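Local coordinates for cytochrome b5-domain protein (Methanococcoides burtonii, PDB 6VZ6) that binds a b-type heme through a cytochrome b5 domain and so probably serves in electron transfer, at residues C21-K26 with Y30-S35. Sequence-based numbering, arbitrary orientation.
With HEM (protoporphyrin IX containing Fe), chain B.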
ATOM      1  N   CYS A  21       1.606  -2.972   6.624  1.00 15.84           N
ATOM      2  CA  CYS A  21       2.034  -2.328   5.384  1.00 17.02           C
ATOM      3  C   CYS A  21       0.819  -2.087   4.489  1.00 16.88           C
ATOM      4  O   CYS A  21       0.280  -3.025   3.882  1.00 13.08           O
ATOM      5  CB  CYS A  21       3.090  -3.151   4.655  1.00 19.83           C
ATOM      6  SG  CYS A  21       3.826  -2.194   3.244  1.00 19.47           S
ATOM      7  N   TYR A  22       0.367  -0.826   4.474  1.00 13.11           N
ATOM      8  CA  TYR A  22      -0.723  -0.347   3.629  1.00 10.86           C
ATOM      9  C   TYR A  22      -0.159   0.547   2.539  1.00 16.05           C
ATOM     10  O   TYR A  22       0.912   1.135   2.716  1.00 14.98           O
ATOM     11  CB  TYR A  22      -1.727   0.494   4.416  1.00 13.25           C
ATOM     12  CG  TYR A  22      -2.512  -0.237   5.485  1.00 13.64           C
ATOM     13  CD1 TYR A  22      -2.474  -1.634   5.612  1.00 15.69           C
ATOM     14  CD2 TYR A  22      -3.306   0.474   6.350  1.00 13.26           C
ATOM     15  CE1 TYR A  22      -3.243  -2.284   6.600  1.00 14.21           C
ATOM     16  CE2 TYR A  22      -4.062  -0.152   7.309  1.00 13.25           C
ATOM     17  CZ  TYR A  22      -4.019  -1.517   7.437  1.00 15.54           C
ATOM     18  OH  TYR A  22      -4.800  -2.030   8.413  1.00 17.62           O
ATOM     19  N   PHE A  23      -0.868   0.635   1.412  1.00 12.58           N
ATOM     20  CA  PHE A  23      -0.625   1.718   0.460  1.00 10.73           C
ATOM     21  C   PHE A  23      -1.950   2.122  -0.179  1.00 11.45           C
ATOM     22  O   PHE A  23      -2.966   1.459  -0.021  1.00 13.83           O
ATOM     23  CB  PHE A  23       0.441   1.370  -0.606  1.00 13.19           C
ATOM     24  CG  PHE A  23       0.156   0.142  -1.406  1.00 15.58           C
ATOM     25  CD1 PHE A  23      -0.901   0.107  -2.297  1.00 15.07           C
ATOM     26  CD2 PHE A  23       0.976  -0.989  -1.286  1.00 16.55           C
ATOM     27  CE1 PHE A  23      -1.174  -1.041  -3.034  1.00 13.96           C
ATOM     28  CE2 PHE A  23       0.728  -2.125  -2.043  1.00 14.34           C
ATOM     29  CZ  PHE A  23      -0.370  -2.157  -2.892  1.00 17.39           C
ATOM     30  N   ALA A  24      -1.950   3.245  -0.874  1.00 15.05           N
ATOM     31  CA  ALA A  24      -3.134   3.666  -1.607  1.00 11.16           C
ATOM     32  C   ALA A  24      -2.896   3.532  -3.102  1.00 13.89           C
ATOM     33  O   ALA A  24      -1.776   3.664  -3.600  1.00 13.85           O
ATOM     34  CB  ALA A  24      -3.530   5.093  -1.243  1.00 13.56           C
ATOM     35  N   TYR A  25      -3.968   3.198  -3.799  1.00 13.92           N
ATOM     36  CA  TYR A  25      -3.972   3.107  -5.250  1.00 15.69           C
ATOM     37  C   TYR A  25      -5.356   3.513  -5.731  1.00 15.14           C
ATOM     38  O   TYR A  25      -6.343   2.853  -5.384  1.00 13.08           O
ATOM     39  CB  TYR A  25      -3.625   1.700  -5.717  1.00 11.63           C
ATOM     40  CG  TYR A  25      -3.664   1.545  -7.224  1.00 10.88           C
ATOM     41  CD1 TYR A  25      -2.627   2.006  -7.996  1.00 15.70           C
ATOM     42  CD2 TYR A  25      -4.741   0.940  -7.864  1.00 16.01           C
ATOM     43  CE1 TYR A  25      -2.629   1.856  -9.367  1.00 19.01           C
ATOM     44  CE2 TYR A  25      -4.764   0.787  -9.261  1.00 13.70           C
ATOM     45  CZ  TYR A  25      -3.689   1.271  -9.996  1.00 19.96           C
ATOM     46  OH  TYR A  25      -3.638   1.142 -11.354  1.00 22.29           O
ATOM     47  N   LYS A  26      -5.430   4.629  -6.473  1.00 13.49           N
ATOM     48  CA  LYS A  26      -6.697   5.109  -7.014  1.00 15.19           C
ATOM     49  C   LYS A  26      -7.779   5.137  -5.941  1.00 16.48           C
ATOM     50  O   LYS A  26      -8.865   4.583  -6.095  1.00 13.33           O
ATOM     51  CB  LYS A  26      -7.098   4.241  -8.220  1.00 16.15           C
ATOM     52  CG  LYS A  26      -6.072   4.413  -9.379  1.00 19.84           C
ATOM     53  CD  LYS A  26      -6.497   3.714 -10.655  1.00 27.06           C
ATOM     54  CE  LYS A  26      -5.597   4.110 -11.841  1.00 28.40           C
ATOM     55  NZ  LYS A  26      -5.758   3.179 -12.975  1.00 43.63           N
ATOM     56  N   TYR A  30      -4.908  -0.576   0.343  1.00 14.37           N
ATOM     57  CA  TYR A  30      -4.679  -2.007   0.300  1.00 14.77           C
ATOM     58  C   TYR A  30      -3.797  -2.416   1.461  1.00 16.10           C
ATOM     59  O   TYR A  30      -2.874  -1.678   1.845  1.00 13.47           O
ATOM     60  CB  TYR A  30      -3.970  -2.453  -0.994  1.00 15.83           C
ATOM     61  CG  TYR A  30      -4.850  -2.483  -2.222  1.00 14.18           C
ATOM     62  CD1 TYR A  30      -5.365  -3.663  -2.727  1.00 14.36           C
ATOM     63  CD2 TYR A  30      -5.157  -1.300  -2.881  1.00 11.86           C
ATOM     64  CE1 TYR A  30      -6.181  -3.642  -3.871  1.00 12.29           C
ATOM     65  CE2 TYR A  30      -5.977  -1.294  -4.057  1.00 16.20           C
ATOM     66  CZ  TYR A  30      -6.476  -2.453  -4.502  1.00  9.64           C
ATOM     67  OH  TYR A  30      -7.258  -2.405  -5.634  1.00 14.44           O
ATOM     68  N   ASP A  31      -4.040  -3.629   1.970  1.00 19.80           N
ATOM     69  CA  ASP A  31      -3.190  -4.229   3.010  1.00 13.32           C
ATOM     70  C   ASP A  31      -2.325  -5.310   2.373  1.00 15.96           C
ATOM     71  O   ASP A  31      -2.850  -6.356   1.974  1.00 14.62           O
ATOM     72  CB  ASP A  31      -4.048  -4.827   4.127  1.00 17.17           C
ATOM     73  CG  ASP A  31      -3.221  -5.453   5.229  1.00 17.98           C
ATOM     74  OD1 ASP A  31      -1.972  -5.441   5.129  1.00 16.72           O
ATOM     75  OD2 ASP A  31      -3.827  -5.944   6.210  1.00 22.45           O
ATOM     76  N   VAL A  32      -1.014  -5.062   2.255  1.00 14.70           N
ATOM     77  CA  VAL A  32      -0.112  -6.049   1.663  1.00 15.31           C
ATOM     78  C   VAL A  32       0.854  -6.610   2.703  1.00 16.95           C
ATOM     79  O   VAL A  32       1.869  -7.170   2.348  1.00 15.36           O
ATOM     80  CB  VAL A  32       0.653  -5.492   0.445  1.00 15.68           C
ATOM     81  CG1 VAL A  32      -0.311  -5.209  -0.666  1.00 17.32           C
ATOM     82  CG2 VAL A  32       1.443  -4.246   0.832  1.00 17.14           C
ATOM     83  N   THR A  33       0.529  -6.480   3.989  1.00 15.39           N
ATOM     84  CA  THR A  33       1.450  -6.893   5.058  1.00 18.48           C
ATOM     85  C   THR A  33       1.968  -8.314   4.839  1.00 19.79           C
ATOM     86  O   THR A  33       3.127  -8.614   5.164  1.00 19.56           O
ATOM     87  CB  THR A  33       0.723  -6.821   6.420  1.00 21.55           C
ATOM     88  OG1 THR A  33       0.211  -5.515   6.627  1.00 18.93           O
ATOM     89  CG2 THR A  33       1.638  -7.197   7.571  1.00 22.76           C
ATOM     90  N   GLU A  34       1.115  -9.168   4.257  1.00 18.54           N
ATOM     91  CA  GLU A  34       1.361 -10.585   4.048  1.00 28.28           C
ATOM     92  C   GLU A  34       2.216 -10.883   2.836  1.00 29.77           C
ATOM     93  O   GLU A  34       2.714 -11.996   2.707  1.00 30.75           O
ATOM     94  CB  GLU A  34       0.017 -11.308   3.812  1.00 28.94           C
ATOM     95  CG  GLU A  34      -0.917 -10.625   2.696  1.00 58.47           C
ATOM     96  CD  GLU A  34      -1.795  -9.449   3.212  1.00 70.22           C
ATOM     97  OE1 GLU A  34      -2.996  -9.614   3.466  1.00 60.25           O
ATOM     98  OE2 GLU A  34      -1.315  -8.343   3.337  1.00 57.52           O
ATOM     99  N   SER A  35       2.396  -9.938   1.927  1.00 25.84           N
ATOM    100  CA  SER A  35       3.106 -10.230   0.700  1.00 20.08           C
ATOM    101  C   SER A  35       4.592 -10.451   0.978  1.00 20.94           C
ATOM    102  O   SER A  35       5.251  -9.653   1.665  1.00 19.97           O
ATOM    103  CB  SER A  35       2.939  -9.086  -0.294  1.00 24.04           C
ATOM    104  OG  SER A  35       3.922  -9.186  -1.321  1.00 22.21           O
TER
HETATM  105  CHA HEM B 101       4.465  -7.606  -7.613  1.00 21.03           C
HETATM  106  CHB HEM B 101       8.247  -5.041  -8.998  1.00 15.97           C
HETATM  107  CHC HEM B 101       5.933  -0.950  -8.038  1.00 15.68           C
HETATM  108  CHD HEM B 101       2.404  -3.567  -6.019  1.00 13.29           C
HETATM  109  C1A HEM B 101       5.654  -7.264  -8.176  1.00 21.25           C
HETATM  110  C2A HEM B 101       6.547  -8.162  -8.867  1.00 22.01           C
HETATM  111  C3A HEM B 101       7.617  -7.434  -9.234  1.00 23.62           C
HETATM  112  C4A HEM B 101       7.399  -6.075  -8.787  1.00 18.30           C
HETATM  113  CMA HEM B 101       8.883  -7.861 -10.004  1.00 20.71           C
HETATM  114  CAA HEM B 101       6.243  -9.670  -9.070  1.00 22.62           C
HETATM  115  CBA HEM B 101       6.573 -10.175 -10.464  1.00 58.45           C
HETATM  116  CGA HEM B 101       5.435  -9.801 -11.342  1.00 48.43           C
HETATM  117  O1A HEM B 101       4.320  -9.755 -10.786  1.00 53.66           O
HETATM  118  O2A HEM B 101       5.649  -9.550 -12.564  1.00 52.87           O
HETATM  119  C1B HEM B 101       7.931  -3.730  -8.850  1.00 19.91           C
HETATM  120  C2B HEM B 101       8.844  -2.704  -9.142  1.00 23.13           C
HETATM  121  C3B HEM B 101       8.257  -1.541  -8.911  1.00 20.05           C
HETATM  122  C4B HEM B 101       6.923  -1.815  -8.409  1.00 17.75           C
HETATM  123  CMB HEM B 101      10.256  -2.923  -9.700  1.00 22.46           C
HETATM  124  CAB HEM B 101       9.001  -0.243  -9.287  1.00 24.59           C
HETATM  125  CBB HEM B 101       8.312   0.761  -9.845  1.00 19.15           C
HETATM  126  C1C HEM B 101       4.757  -1.301  -7.424  1.00 17.52           C
HETATM  127  C2C HEM B 101       3.708  -0.383  -7.004  1.00 19.40           C
HETATM  128  C3C HEM B 101       2.732  -1.113  -6.429  1.00 14.86           C
HETATM  129  C4C HEM B 101       3.133  -2.508  -6.489  1.00 14.61           C
HETATM  130  CMC HEM B 101       3.800   1.143  -7.185  1.00 14.74           C
HETATM  131  CAC HEM B 101       1.371  -0.709  -5.776  1.00 20.22           C
HETATM  132  CBC HEM B 101       0.654   0.330  -6.158  1.00 23.64           C
HETATM  133  C1D HEM B 101       2.684  -4.895  -6.206  1.00 19.73           C
HETATM  134  C2D HEM B 101       1.964  -6.026  -5.641  1.00 17.98           C
HETATM  135  C3D HEM B 101       2.515  -7.144  -6.102  1.00 16.48           C
HETATM  136  C4D HEM B 101       3.620  -6.746  -6.935  1.00 17.07           C
HETATM  137  CMD HEM B 101       0.730  -5.914  -4.710  1.00 17.49           C
HETATM  138  CAD HEM B 101       2.126  -8.618  -5.805  1.00 15.33           C
HETATM  139  CBD HEM B 101       2.790  -9.027  -4.493  1.00 18.22           C
HETATM  140  CGD HEM B 101       2.559 -10.483  -4.146  1.00 21.43           C
HETATM  141  O1D HEM B 101       2.932 -10.913  -3.035  1.00 17.20           O
HETATM  142  O2D HEM B 101       1.926 -11.199  -4.949  1.00 19.97           O
HETATM  143  NA  HEM B 101       6.183  -6.005  -8.155  1.00 19.34           N
HETATM  144  NB  HEM B 101       6.770  -3.168  -8.372  1.00 17.82           N
HETATM  145  NC  HEM B 101       4.360  -2.591  -7.119  1.00 17.14           N
HETATM  146  ND  HEM B 101       3.703  -5.373  -6.982  1.00 17.39           N
HETATM  147 FE   HEM B 101       5.256  -4.322  -7.686  1.00 15.96          FE
HETATM  148  O   HOH W   1      -5.382  -4.676   8.097  1.00 23.45           O
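Phe23 and Tyr30 pair across the antiparallel beta hairpin of a cytochrome b5 domain as a hydrogen-bonded pair, with Phe23 of strand 22-25 reaching the heme and Ser35, past strand 28-31, bonding it. Two backbone bonds lock the pair, the shorter from Tyr30 N to Phe23 O at 2.8 Å. With CG wedged between the backbone N and the carbonyl carbon (chi1 56°), the Phe23 ring lies across the neighbouring strand: CE1 meets Tyr30 CB, CE2 presses on Val32 CG1 at 3.5 Å, and one face receives the heme vinyl carbon CAC near its rim. A flat, apolar ring suits this place, filling the angle between valine methyls and porphyrin edge. The Tyr30 ring crosses it obliquely, planes 31° apart, and reaches Tyr25 CB through CE2.

The non-hydrogen-bonded pair Tyr22 and Asp31 lies on the opposite face of the sheet, where both touch Val73 and Tyr22 also meets Leu10 of helix 7-12. Asp31 CG lies 3.5 Å from Tyr22 CE1 at the ring edge, the carboxylate plane turned 67° from the ring. Aspartate suits the site with two oxygens: Asp31 OD2 shares a water with the tyrosine's hydroxyl, Tyr22 OH, whereas Asp31 OD1 accepts Thr33 N, in an Asx turn, and Thr33 OG1 (2.6 Å). Thr33 OG1 in turn accepts Cys21 N at 2.9 Å. Replacing Asp31 by an alanine would probably leave Thr33 N and its hydroxyl without their shared acceptor, and Thr33 OG1 less firmly placed for Cys21 N. At the end of the type I turn from Val32 to Ser35, Ser35 OG donates to heme propionate O1D at 2.6 Å.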